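Local coordinates for microtubule-associated protein 1 light chain 3 (PDB 4EOY) that is the parasite's ubiquitin-fold Atg8, which binds a peptide of its partner Atg3 and so probably takes part in the Atg8 conjugation pathway, at residues Arg31-Val35 with Met103-Tyr107; Val34-Asn40 with Leu117-Ser123; Leu67-Asn72 with Arg84-Leu90. The protein carries 3 engineered substitutions. All coordinates share one frame; numbering follows the deposited sequence.

Contacts 1 and 2 hold the same element, strand 31-38, and share Val-34 and Val-35. Contact 1 lays helix 103-110 against its first half, and contact 2 pairs its second half with strand 117-122. They touch through Leu-117, which packs on Met-103 and Tyr-107. Contact 1 is buried and almost wholly apolar, without a hydrogen bond across it. Contact 2 is a backbone ladder, buried at one end and more polar and accessible at the other. Contact 3 ties helix 60-72 to the chain entering strand 89-92; its apolar end meets contact 2 at Ile-36 and Tyr-121, while its polar end lies nearer the surface. The centres of contacts 1 and 3 are about 19 Å apart.

Contact 1: Arg31-Val35 with Met103-Tyr107; sequences RIPVV and MQDLY
Ile-32 has its CG1 branch turned between the backbone N and the carbonyl carbon (chi1 63°), with CG2 beside the N, and its two arms thereby reach different parts of the helix. Tyr-107 answers with CG opposite its own N (chi1 -173°), which swings the ring back over the strand. This is the sheet-to-helix packing of the ubiquitin fold: strand 31-38, in the middle of the sheet, carries helix 103-110, with segment axes 9.2 Å apart at closest approach.

The two arms of Ile-32 can be followed separately. CD1 sits at the helix backbone, 3.0 Å from Met-103 O, the oxygen that also accepts the Tyr-107 N-H inside the helix. The same methyl is 3.7 Å from Tyr-107 CB. CG2 lies over one face of the Tyr-107 ring, offset toward the rim, at 4.1 Å from the centroid and 23° from the normal, a CH-pi contact. Pro-33 adds its CD at 3.9 Å from Tyr-107 CE1. The phenol OH is hydrogen-bonded to Gly-115 O, which fixes the far end of the ring while Ile-32 packs on its face.

Met-103 is bent at both chi2 and chi3, and this curl brings its terminal methyl back to the strand. CE stands 3.8 Å from Ile-32 CD1 and meets Val-34 across its path at about a right angle. Leu-117 and Val-54, from the neighbouring strands on either side of 31-38, pack on the same methionine. Pro-33 also packs on an aromatic side chain of the bound Atg3 peptide, so this strand serves core and binding surface together. At the outer margin Gln-104, whose NE2 is bonded to Glu-108, places its OE1 3.4 Å from Ile-32 CG2.

Contact 2: Val34-Asn40 with Leu117-Ser123; sequences VVIERAN and LYMEYSS. Engineered in segment 34-40: Ile-36 (natural residue Cys). Engineered in segment 117-123: Ser-123 (natural residue Cys).
A parallel backbone ladder begins at Val-35, whose N donates to Leu-117 O and whose O accepts from Met-119 N, both at 3.0 Å. Glu-37 repeats the pattern with Met-119 O and Tyr-121 N, and Ala-39 N closes the series on Tyr-121 O at 2.7 Å.

The main ring contact is Tyr-121. With CG between its own N and carbonyl carbon (chi1 59°), the ring folds across to strand 31-38 on the face that also carries Ile-36 and Arg-38. Arg-38 CA stands over the centre of one face, 3.9 Å from the centroid and 11° off the normal. The engineered Ile-36 meets the same ring at its edge, CG1 in plane and 3.4 Å from CD2. Pro-45 O takes the phenol hydrogen bond.

Polar side chains finish both the end and the other face. Asn-40 ND2 donates to OG of the engineered Ser-123 at 2.8 Å, nearly straight (176°) and in the amide plane. Asn-40 OD1 receives Ser-123 N at 3.1 Å from above its carbonyl plane. A water probably donates to Arg-38 O and to Glu-120 OE2. Glu-37, salt-bridged to Lys-50, lies on the Val-35 and Tyr-118 face; its side chain is about 3 Å from a bound calcium ion.

Such parallel pairing of the first and last strands, side by side in a 2-1-4-3 mixed sheet, is the hallmark of the ubiquitin (beta-grasp) fold.

Contact 3: Leu67-Asn72 with Arg84-Leu90; sequences LHQHIN and RERTIYL. With ACT (acetate ion), chain H.
Ile-88 and Ile-71 cross obliquely, and the CD1 methyl of Ile-88 is the point on which several groups converge. Set opposite the carbonyl carbon (chi1 -58°) and extended, CG1 carries CD1 up to the helix, 3.5 Å from Ile-71 CG2, which is tighter than usual for two carbons. The same methyl lies over one face of the His-68 imidazole, 4.3 Å above its plane and toward the rim. Beyond it Leu-67 and Leu-90, again crossing at a slant, touch CD2 to CD2 at 3.9 Å. Tyr-121 of strand 117-122 packs on Ile-71, Ile-88 and Leu-90, which places this end of the contact between helix 60-72 and the sheet.

At the other end the side chains are polar. Asn-72 and Arg-86 run past each other in opposite directions, amide and guanidinium planes 31° apart. Asn-72 OD1 rests by the aliphatic part of Arg-86, 3.5 Å from CB, while Asn-72 ND2 makes a weak hydrogen bond of 3.4 Å to Arg-86 O. One face of the guanidinium is covered near its rim by Arg-84 CB. As modelled, His-68 CE1 is 3.1 Å from Arg-86 O. The Glu-85 carboxylate plane is turned 47° from the histidine ring. The backbone supplies the firmer link: Arg-84 N donates to Asn-72 O at 3.0 Å.

Leu-90 N is hydrogen-bonded at 3.2 Å to O of an acetate ion, probably from the crystallisation liquor, as may happen on an outermost strand. The amide bond is weak and no salt bridge crosses the contact, so the 84-90 segment is probably held here largely by methyl packing of Ile-88 and Leu-90, with the backbone bond from Arg-84 N securing its first residue.

Contact 1: Arg31-Val35 with Met103-Tyr107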
# COMPACT_ATOMS: atom_id res chain seq x y z
N ARG A 31 -3.37 2.14 13.82
CA ARG A 31 -2.91 2.18 12.42
C ARG A 31 -2.71 0.77 11.87
O ARG A 31 -2.43 -0.18 12.62
CB ARG A 31 -1.61 2.99 12.31
CG ARG A 31 -1.79 4.48 12.57
CD ARG A 31 -0.51 5.27 12.30
NE ARG A 31 -0.71 6.74 12.21
CZ ARG A 31 -0.76 7.46 11.08
NH1 ARG A 31 -0.62 6.89 9.88
NH2 ARG A 31 -0.94 8.77 11.14
N ILE A 32 -2.87 0.61 10.55
CA ILE A 32 -2.69 -0.70 9.92
C ILE A 32 -1.50 -0.72 8.98
O ILE A 32 -1.27 0.25 8.25
CB ILE A 32 -3.97 -1.19 9.21
CG1 ILE A 32 -4.36 -0.27 8.07
CG2 ILE A 32 -5.12 -1.26 10.21
CD1 ILE A 32 -5.42 -0.87 7.17
N PRO A 33 -0.71 -1.80 9.03
CA PRO A 33 0.44 -1.90 8.15
C PRO A 33 0.03 -2.36 6.74
O PRO A 33 -0.58 -3.43 6.59
CB PRO A 33 1.32 -2.95 8.85
CG PRO A 33 0.38 -3.78 9.64
CD PRO A 33 -0.72 -2.87 10.05
N VAL A 34 0.38 -1.56 5.74
CA VAL A 34 0.02 -1.82 4.36
C VAL A 34 1.28 -1.83 3.52
O VAL A 34 2.14 -0.96 3.69
CB VAL A 34 -0.94 -0.75 3.83
CG1 VAL A 34 -1.22 -0.98 2.36
CG2 VAL A 34 -2.22 -0.75 4.63
N VAL A 35 1.39 -2.80 2.61
CA VAL A 35 2.47 -2.87 1.64
C VAL A 35 1.87 -2.77 0.24
O VAL A 35 0.93 -3.49 -0.08
CB VAL A 35 3.27 -4.19 1.75
CG1 VAL A 35 4.52 -4.14 0.87
CG2 VAL A 35 3.67 -4.43 3.20
N MET A 103 -10.46 1.71 6.13
CA MET A 103 -9.25 0.93 5.90
C MET A 103 -9.09 -0.20 6.91
O MET A 103 -8.40 -1.18 6.65
CB MET A 103 -7.99 1.82 5.92
CG MET A 103 -7.72 2.59 4.62
SD MET A 103 -7.43 1.53 3.18
CE MET A 103 -6.04 0.53 3.67
N GLN A 104 -9.73 -0.07 8.07
CA GLN A 104 -9.75 -1.16 9.02
C GLN A 104 -10.50 -2.36 8.45
O GLN A 104 -10.11 -3.50 8.69
CB GLN A 104 -10.39 -0.73 10.34
CG GLN A 104 -10.40 -1.82 11.42
CD GLN A 104 -9.01 -2.18 11.92
OE1 GLN A 104 -8.07 -1.37 11.82
NE2 GLN A 104 -8.87 -3.38 12.46
N ASP A 105 -11.59 -2.10 7.72
CA ASP A 105 -12.43 -3.15 7.18
C ASP A 105 -11.62 -4.00 6.21
O ASP A 105 -11.56 -5.23 6.33
CB ASP A 105 -13.67 -2.56 6.54
CG ASP A 105 -14.65 -2.04 7.56
OD1 ASP A 105 -14.87 -2.75 8.59
OD2 ASP A 105 -15.20 -0.93 7.34
N LEU A 106 -10.94 -3.34 5.28
CA LEU A 106 -10.03 -4.01 4.38
C LEU A 106 -9.05 -4.86 5.16
O LEU A 106 -8.79 -6.01 4.78
CB LEU A 106 -9.26 -2.99 3.51
CG LEU A 106 -9.83 -2.78 2.12
CD1 LEU A 106 -11.26 -2.29 2.20
CD2 LEU A 106 -8.96 -1.83 1.29
N TYR A 107 -8.50 -4.30 6.24
CA TYR A 107 -7.53 -5.02 7.04
C TYR A 107 -8.16 -6.26 7.65
O TYR A 107 -7.63 -7.34 7.51
CB TYR A 107 -6.97 -4.14 8.15
CG TYR A 107 -5.84 -4.76 8.92
CD1 TYR A 107 -4.59 -4.85 8.36
CD2 TYR A 107 -6.02 -5.25 10.20
CE1 TYR A 107 -3.54 -5.42 9.04
CE2 TYR A 107 -4.97 -5.82 10.90
CZ TYR A 107 -3.72 -5.90 10.31
OH TYR A 107 -2.65 -6.47 10.98

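Contact 2: Val34-Asn40 with Leu117-Ser123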
# COMPACT_ATOMS: atom_id res chain seq x y z
N VAL A 34 0.38 -1.56 5.74
CA VAL A 34 0.02 -1.82 4.36
C VAL A 34 1.28 -1.83 3.52
O VAL A 34 2.14 -0.96 3.69
CB VAL A 34 -0.94 -0.75 3.83
CG1 VAL A 34 -1.22 -0.98 2.36
CG2 VAL A 34 -2.22 -0.75 4.63
N VAL A 35 1.39 -2.80 2.61
CA VAL A 35 2.47 -2.87 1.64
C VAL A 35 1.87 -2.77 0.24
O VAL A 35 0.93 -3.49 -0.08
CB VAL A 35 3.27 -4.19 1.75
CG1 VAL A 35 4.52 -4.14 0.87
CG2 VAL A 35 3.67 -4.43 3.20
N ILE A 36 2.43 -1.90 -0.59
CA ILE A 36 1.94 -1.72 -1.96
C ILE A 36 2.83 -2.43 -2.98
O ILE A 36 4.07 -2.31 -2.93
CB ILE A 36 1.85 -0.24 -2.36
CG1 ILE A 36 1.43 -0.11 -3.83
CG2 ILE A 36 3.19 0.42 -2.22
CD1 ILE A 36 0.88 1.25 -4.17
N GLU A 37 2.22 -3.13 -3.92
CA GLU A 37 2.99 -3.92 -4.89
C GLU A 37 2.50 -3.69 -6.32
O GLU A 37 1.30 -3.57 -6.57
CB GLU A 37 2.88 -5.39 -4.55
CG GLU A 37 4.22 -6.11 -4.53
CD GLU A 37 5.00 -5.90 -3.25
OE1 GLU A 37 4.47 -6.21 -2.16
OE2 GLU A 37 6.16 -5.43 -3.34
N ARG A 38 3.46 -3.62 -7.24
CA ARG A 38 3.20 -3.45 -8.66
C ARG A 38 2.80 -4.79 -9.25
O ARG A 38 3.51 -5.78 -9.08
CB ARG A 38 4.47 -2.97 -9.34
CG ARG A 38 4.31 -2.54 -10.79
CD ARG A 38 5.58 -1.83 -11.23
NE ARG A 38 5.58 -1.45 -12.64
CZ ARG A 38 6.18 -2.13 -13.61
NH1 ARG A 38 6.85 -3.26 -13.38
NH2 ARG A 38 6.13 -1.65 -14.84
N ALA A 39 1.68 -4.80 -9.98
CA ALA A 39 1.02 -6.06 -10.35
C ALA A 39 1.08 -6.39 -11.84
O ALA A 39 0.68 -7.49 -12.24
CB ALA A 39 -0.42 -6.03 -9.90
N ASN A 40 1.53 -5.45 -12.66
CA ASN A 40 1.79 -5.73 -14.08
C ASN A 40 2.97 -4.94 -14.62
O ASN A 40 3.54 -4.09 -13.92
CB ASN A 40 0.53 -5.53 -14.94
CG ASN A 40 0.24 -4.08 -15.27
OD1 ASN A 40 0.44 -3.17 -14.45
ND2 ASN A 40 -0.28 -3.86 -16.46
N LEU A 117 -1.49 -5.91 5.19
CA LEU A 117 -2.47 -5.75 4.14
C LEU A 117 -1.73 -5.50 2.83
O LEU A 117 -1.09 -4.45 2.64
CB LEU A 117 -3.42 -4.61 4.44
CG LEU A 117 -4.57 -4.45 3.43
CD1 LEU A 117 -5.45 -5.68 3.51
CD2 LEU A 117 -5.34 -3.16 3.69
N TYR A 118 -1.83 -6.46 1.91
CA TYR A 118 -1.16 -6.35 0.62
C TYR A 118 -2.11 -5.76 -0.39
O TYR A 118 -3.26 -6.22 -0.53
CB TYR A 118 -0.69 -7.72 0.14
CG TYR A 118 0.55 -8.22 0.86
CD1 TYR A 118 0.44 -8.95 2.03
CD2 TYR A 118 1.82 -7.97 0.36
CE1 TYR A 118 1.56 -9.41 2.69
CE2 TYR A 118 2.94 -8.44 1.00
CZ TYR A 118 2.81 -9.15 2.18
OH TYR A 118 3.95 -9.60 2.82
N MET A 119 -1.66 -4.71 -1.05
CA MET A 119 -2.44 -4.05 -2.08
C MET A 119 -1.60 -3.89 -3.34
O MET A 119 -0.37 -3.75 -3.28
CB MET A 119 -2.92 -2.69 -1.59
CG MET A 119 -3.94 -2.80 -0.46
SD MET A 119 -4.60 -1.17 -0.09
CE MET A 119 -5.63 -0.84 -1.53
N GLU A 120 -2.25 -3.95 -4.50
CA GLU A 120 -1.49 -3.98 -5.75
C GLU A 120 -2.01 -2.96 -6.72
O GLU A 120 -3.18 -2.64 -6.71
CB GLU A 120 -1.58 -5.37 -6.39
CG GLU A 120 -0.93 -6.46 -5.55
CD GLU A 120 -1.03 -7.82 -6.19
OE1 GLU A 120 -2.14 -8.19 -6.61
OE2 GLU A 120 0.01 -8.54 -6.27
N TYR A 121 -1.12 -2.44 -7.56
CA TYR A 121 -1.53 -1.51 -8.59
C TYR A 121 -1.18 -2.07 -9.95
O TYR A 121 -0.18 -2.79 -10.12
CB TYR A 121 -0.95 -0.11 -8.39
CG TYR A 121 0.57 0.03 -8.38
CD1 TYR A 121 1.29 0.26 -9.54
CD2 TYR A 121 1.27 0.02 -7.18
CE1 TYR A 121 2.66 0.44 -9.51
CE2 TYR A 121 2.65 0.18 -7.15
CZ TYR A 121 3.34 0.38 -8.32
OH TYR A 121 4.71 0.54 -8.26
N SER A 122 -2.05 -1.75 -10.90
CA SER A 122 -1.93 -2.16 -12.26
C SER A 122 -2.34 -1.02 -13.18
O SER A 122 -3.10 -0.15 -12.79
CB SER A 122 -2.82 -3.36 -12.51
OG SER A 122 -2.62 -3.81 -13.84
N SER A 123 -1.82 -1.04 -14.40
CA SER A 123 -2.29 -0.12 -15.45
C SER A 123 -3.60 -0.60 -16.10
O SER A 123 -4.26 0.17 -16.80
CB SER A 123 -1.22 0.05 -16.53
OG SER A 123 -0.90 -1.20 -17.13
O HOH W 1 2.42 -8.43 -7.80

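Contact 3: Leu67-Asn72 with Arg84-Leu90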
# COMPACT_ATOMS: atom_id res chain seq x y z
N LEU A 67 -2.78 7.24 -2.68
CA LEU A 67 -1.91 6.25 -3.33
C LEU A 67 -1.70 6.57 -4.82
O LEU A 67 -0.61 6.34 -5.35
CB LEU A 67 -2.49 4.84 -3.15
CG LEU A 67 -1.52 3.67 -3.20
CD1 LEU A 67 -0.35 3.88 -2.25
CD2 LEU A 67 -2.24 2.39 -2.84
N HIS A 68 -2.73 7.11 -5.47
CA HIS A 68 -2.64 7.59 -6.84
C HIS A 68 -1.53 8.59 -7.00
O HIS A 68 -0.74 8.50 -7.94
CB HIS A 68 -3.95 8.25 -7.26
CG HIS A 68 -4.14 8.37 -8.75
ND1 HIS A 68 -3.27 9.03 -9.54
CD2 HIS A 68 -5.17 7.92 -9.59
CE1 HIS A 68 -3.71 8.99 -10.83
NE2 HIS A 68 -4.86 8.30 -10.85
N GLN A 69 -1.47 9.55 -6.09
CA GLN A 69 -0.47 10.62 -6.15
C GLN A 69 0.92 10.05 -5.92
O GLN A 69 1.84 10.31 -6.69
CB GLN A 69 -0.75 11.70 -5.11
CG GLN A 69 -2.13 12.32 -5.18
CD GLN A 69 -2.45 12.83 -6.57
OE1 GLN A 69 -1.69 13.61 -7.12
NE2 GLN A 69 -3.57 12.39 -7.14
N HIS A 70 1.06 9.25 -4.86
CA HIS A 70 2.36 8.67 -4.52
C HIS A 70 2.95 7.93 -5.70
O HIS A 70 4.11 8.17 -6.09
CB HIS A 70 2.24 7.78 -3.29
CG HIS A 70 3.54 7.16 -2.84
ND1 HIS A 70 4.52 7.87 -2.24
CD2 HIS A 70 4.00 5.84 -2.90
CE1 HIS A 70 5.56 7.06 -1.95
NE2 HIS A 70 5.24 5.82 -2.35
N ILE A 71 2.16 7.05 -6.32
CA ILE A 71 2.67 6.23 -7.43
C ILE A 71 3.13 7.10 -8.61
O ILE A 71 4.08 6.75 -9.33
CB ILE A 71 1.64 5.21 -7.91
CG1 ILE A 71 1.36 4.18 -6.81
CG2 ILE A 71 2.12 4.51 -9.19
CD1 ILE A 71 0.01 3.47 -6.94
N ASN A 72 2.46 8.24 -8.79
CA ASN A 72 2.75 9.14 -9.89
C ASN A 72 3.76 10.25 -9.60
O ASN A 72 4.04 11.05 -10.48
CB ASN A 72 1.44 9.72 -10.43
CG ASN A 72 0.62 8.70 -11.17
OD1 ASN A 72 1.16 7.87 -11.89
ND2 ASN A 72 -0.68 8.74 -10.98
N ARG A 84 3.66 13.10 -12.70
CA ARG A 84 3.18 12.78 -14.04
C ARG A 84 1.87 12.01 -13.95
O ARG A 84 1.84 10.93 -13.37
CB ARG A 84 4.20 11.93 -14.79
CG ARG A 84 3.80 11.66 -16.24
CD ARG A 84 4.89 11.00 -17.05
NE ARG A 84 6.02 11.89 -17.30
CZ ARG A 84 7.06 11.59 -18.08
NH1 ARG A 84 7.14 10.41 -18.70
NH2 ARG A 84 8.03 12.48 -18.24
N GLU A 85 0.80 12.57 -14.54
CA GLU A 85 -0.53 11.93 -14.57
C GLU A 85 -0.55 10.64 -15.40
O GLU A 85 -0.17 10.62 -16.58
CB GLU A 85 -1.56 12.91 -15.14
CG GLU A 85 -2.91 12.29 -15.53
CD GLU A 85 -3.80 11.95 -14.33
OE1 GLU A 85 -3.30 11.33 -13.37
OE2 GLU A 85 -5.01 12.29 -14.36
N ARG A 86 -0.98 9.56 -14.75
CA ARG A 86 -1.17 8.25 -15.38
C ARG A 86 -2.40 7.61 -14.75
O ARG A 86 -2.71 7.85 -13.57
CB ARG A 86 0.02 7.35 -15.11
CG ARG A 86 1.35 7.84 -15.66
CD ARG A 86 2.39 6.91 -15.11
NE ARG A 86 3.72 7.32 -14.89
CZ ARG A 86 4.49 8.16 -14.24
NH1 ARG A 86 5.61 8.25 -14.91
NH2 ARG A 86 4.44 8.60 -13.00
N THR A 87 -3.11 6.79 -15.54
CA THR A 87 -4.25 6.03 -15.04
C THR A 87 -3.75 4.81 -14.25
O THR A 87 -2.91 4.06 -14.73
CB THR A 87 -5.22 5.60 -16.18
OG1 THR A 87 -6.23 4.72 -15.66
CG2 THR A 87 -4.50 4.86 -17.29
N ILE A 88 -4.25 4.66 -13.02
CA ILE A 88 -3.89 3.54 -12.15
C ILE A 88 -5.15 2.81 -11.68
O ILE A 88 -6.16 3.43 -11.40
CB ILE A 88 -3.12 4.01 -10.90
CG1 ILE A 88 -1.85 4.76 -11.31
CG2 ILE A 88 -2.77 2.83 -10.00
CD1 ILE A 88 -1.11 5.39 -10.14
N TYR A 89 -5.07 1.48 -11.62
CA TYR A 89 -6.12 0.68 -11.00
C TYR A 89 -5.55 -0.03 -9.79
O TYR A 89 -4.48 -0.65 -9.88
CB TYR A 89 -6.64 -0.35 -11.99
CG TYR A 89 -7.30 0.26 -13.20
CD1 TYR A 89 -8.64 0.60 -13.19
CD2 TYR A 89 -6.57 0.49 -14.36
CE1 TYR A 89 -9.24 1.15 -14.31
CE2 TYR A 89 -7.15 1.05 -15.48
CZ TYR A 89 -8.49 1.37 -15.45
OH TYR A 89 -9.07 1.91 -16.58
N LEU A 90 -6.26 0.07 -8.67
CA LEU A 90 -5.82 -0.51 -7.40
C LEU A 90 -6.61 -1.77 -7.01
O LEU A 90 -7.82 -1.88 -7.25
CB LEU A 90 -5.95 0.52 -6.29
CG LEU A 90 -5.06 1.77 -6.45
CD1 LEU A 90 -5.39 2.80 -5.38
CD2 LEU A 90 -3.59 1.38 -6.41
C ACT H . -9.76 2.22 -8.61
O ACT H . -9.06 1.42 -7.94
OXT ACT H . -10.15 1.94 -9.77
CH3 ACT H . -10.15 3.53 -7.99